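Local coordinates for 11S globulin (Wrightia tinctoria, PDB 5WXU), which binds and sequesters the plant hormone auxin and probably serves as a hexameric seed storage protein, at the 1H-indol-3-ylacetic acid site. Residues are numbered along the deposited sequence; one frame, centred on the assembly and turned at random. Chains: chain A/B/C/D, 11S globulin.

The 1H-indol-3-ylacetic acid site. Residues chain A 422-423; chain B 119-121; chain C 119-122; chain D 422, 427. With IAC (1H-indol-3-ylacetic acid), chain E.
The auxin indole-3-acetic acid (IAC) is almost wholly buried between four subunits of the globulin hexamer. It is partly occupied, with two conformers modelled. At the benzene end, the methyl CG2 of A:Thr423 reaches IAC C4 at 3.9 Å. The backbone of A:Arg422 and B:Gly119 lines the same rim. Two prolines from different chains sandwich the flat indole. B:Pro121 lies over one face, its CA above the six-membered ring and its CB above the pyrrole ring. C:Pro121 covers the opposite face, with CB 3.8 Å from the pyrrole centroid. These CH-pi contacts fix the position and tilt of the ring. The ring nitrogen N donates to the backbone O of C:Gly119 at 2.9 Å. That bond is fairly straight (162° at H), but the donor stands above the carbonyl plane. Along the linker, CB of D:Arg422 packs on the methylene C17. Its backbone O crowds the acid end, 3.0 Å from both IAC O2 and O3; a protonated acid or the alternate conformer would probably relieve this. NH1 of D:Arg427 makes a salt bridge to carboxylate O2 at 3.2 Å. Its chain is extended from CG to NE, and O2 sits 28° out of the guanidinium plane. C:Glu122, bent at chi2 (67°), turns OE1 toward both acid oxygens, 2.6 Å from IAC O3 and 2.8 Å from O2. Carboxylates this close would need a proton on one of them, so the pair is probably a hydrogen bond; the proton is not seen. Water 1 joins OE2, O3 and the backbone O of D:Arg422, and water 2 links OE1 to O2. An alanine in place of C:Glu122 would remove this carboxylate and would probably loosen the acid end and disturb both water bridges. In the second shell, NH2 of A:Arg422 donates to the backbone O of C:Glu122 at 2.7 Å, on a carbonyl lone pair. This is likely to steady the glutamate. The Gly-Cys-Pro segments of B and C are loops between strands 110-115 and 124-126, in the N-terminal cupin region. Chains A and D contribute the stretch after strand 416-418, and D:Arg427 lies on helix 425-428. Four chains line the pocket, so it probably forms only when the hexamer assembles.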
loop_
_atom_site.group_PDB
_atom_site.type_symbol
_atom_site.label_atom_id
_atom_site.label_comp_id
_atom_site.label_asym_id
_atom_site.label_seq_id
_atom_site.Cartn_x
_atom_site.Cartn_y
_atom_site.Cartn_z
ATOM N N ARG A 422 -20.029 19.479 18.976
ATOM C CA ARG A 422 -18.589 19.630 19.312
ATOM C C ARG A 422 -17.684 19.407 18.163
ATOM O O ARG A 422 -16.621 20.021 18.140
ATOM C CB ARG A 422 -18.111 18.797 20.506
ATOM C CG ARG A 422 -18.965 19.039 21.694
ATOM C CD ARG A 422 -18.271 18.626 22.967
ATOM N NE ARG A 422 -17.734 17.286 23.066
ATOM C CZ ARG A 422 -18.428 16.149 23.291
ATOM N NH1 ARG A 422 -19.816 16.105 23.316
ATOM N NH2 ARG A 422 -17.718 14.999 23.421
ATOM N N THR A 423 -18.129 18.641 17.151
ATOM C CA THR A 423 -17.293 18.429 15.949
ATOM C C THR A 423 -17.672 19.439 14.804
ATOM O O THR A 423 -17.297 19.274 13.650
ATOM C CB THR A 423 -17.461 17.014 15.437
ATOM O OG1 THR A 423 -18.889 16.723 15.222
ATOM C CG2 THR A 423 -16.883 16.038 16.442
ATOM N N GLY B 119 -13.932 16.599 12.783
ATOM C CA GLY B 119 -13.559 15.581 13.751
ATOM C C GLY B 119 -12.213 15.830 14.412
ATOM O O GLY B 119 -11.883 15.086 15.304
ATOM N N CYS B 120 -11.457 16.842 13.991
ATOM C CA CYS B 120 -10.230 17.249 14.671
ATOM C C CYS B 120 -10.571 18.339 15.747
ATOM O O CYS B 120 -11.503 19.127 15.543
ATOM C CB CYS B 120 -9.287 17.876 13.685
ATOM S SG CYS B 120 -8.485 16.614 12.596
ATOM N N PRO B 121 -9.836 18.363 16.845
ATOM C CA PRO B 121 -10.110 19.331 17.896
ATOM C C PRO B 121 -9.497 20.738 17.546
ATOM O O PRO B 121 -8.681 20.890 16.611
ATOM C CB PRO B 121 -9.317 18.764 19.079
ATOM C CG PRO B 121 -8.217 18.011 18.481
ATOM C CD PRO B 121 -8.818 17.384 17.291
ATOM N N GLY C 119 -6.958 11.429 21.463
ATOM C CA GLY C 119 -7.259 12.371 20.434
ATOM C C GLY C 119 -8.618 12.119 19.844
ATOM O O GLY C 119 -9.055 12.953 19.048
ATOM N N CYS C 120 -9.298 11.032 20.202
ATOM C CA CYS C 120 -10.679 10.861 19.776
ATOM C C CYS C 120 -11.627 11.499 20.778
ATOM O O CYS C 120 -11.349 11.546 21.970
ATOM C CB CYS C 120 -11.048 9.394 19.604
ATOM S SG CYS C 120 -10.229 8.640 18.161
ATOM N N PRO C 121 -12.725 12.067 20.292
ATOM C CA PRO C 121 -13.702 12.681 21.177
ATOM C C PRO C 121 -14.530 11.673 21.969
ATOM O O PRO C 121 -14.628 10.568 21.574
ATOM C CB PRO C 121 -14.543 13.477 20.213
ATOM C CG PRO C 121 -14.523 12.686 18.966
ATOM C CD PRO C 121 -13.093 12.225 18.876
ATOM N N GLU C 122 -15.088 12.099 23.103
ATOM C CA GLU C 122 -16.019 11.303 23.880
ATOM C C GLU C 122 -17.417 11.299 23.274
ATOM O O GLU C 122 -18.170 12.298 23.384
ATOM C CB GLU C 122 -16.070 11.820 25.310
ATOM C CG GLU C 122 -14.795 11.520 26.138
ATOM C CD GLU C 122 -13.531 12.213 25.707
ATOM O OE1 GLU C 122 -13.678 13.450 25.664
ATOM O OE2 GLU C 122 -12.435 11.514 25.437
ATOM N N ARG D 422 -8.047 18.426 27.224
ATOM C CA ARG D 422 -9.191 17.952 26.468
ATOM C C ARG D 422 -8.975 16.651 25.748
ATOM O O ARG D 422 -9.952 15.961 25.548
ATOM C CB ARG D 422 -9.788 18.998 25.497
ATOM C CG ARG D 422 -10.421 20.194 26.163
ATOM C CD ARG D 422 -11.153 21.256 25.333
ATOM N NE ARG D 422 -10.831 21.434 23.905
ATOM C CZ ARG D 422 -9.933 22.316 23.395
ATOM N NH1 ARG D 422 -9.069 23.044 24.166
ATOM N NH2 ARG D 422 -9.863 22.440 22.061
ATOM N N ARG D 427 -10.484 11.981 30.697
ATOM C CA ARG D 427 -11.793 12.311 30.124
ATOM C C ARG D 427 -12.447 11.125 29.472
ATOM O O ARG D 427 -13.649 10.908 29.614
ATOM C CB ARG D 427 -11.691 13.416 29.074
ATOM C CG ARG D 427 -12.016 14.796 29.545
ATOM C CD ARG D 427 -11.725 15.840 28.475
ATOM N NE ARG D 427 -11.697 17.198 29.022
ATOM C CZ ARG D 427 -12.487 18.205 28.664
ATOM N NH1 ARG D 427 -13.404 18.107 27.723
ATOM N NH2 ARG D 427 -12.327 19.368 29.265
HETATM C C IAC E . -11.848 15.794 19.372
HETATM C C1 IAC E . -12.428 16.671 20.409
HETATM C C2 IAC E . -13.420 17.599 20.056
HETATM C C3 IAC E . -13.806 17.678 18.714
HETATM C C4 IAC E . -13.248 16.854 17.727
HETATM C C5 IAC E . -12.268 15.915 18.084
HETATM C C7 IAC E . -11.767 16.274 21.646
HETATM C C8 IAC E . -10.880 15.267 21.280
HETATM C C17 IAC E . -11.986 16.838 23.045
HETATM C C18 IAC E . -12.361 15.812 24.124
HETATM N N IAC E . -10.953 15.004 19.942
HETATM O O2 IAC E . -12.907 16.157 25.224
HETATM O O3 IAC E . -12.079 14.605 23.986
HETATM O O HOH W 1 -10.165 12.741 25.645
HETATM O O HOH W 2 -14.862 14.844 27.397
#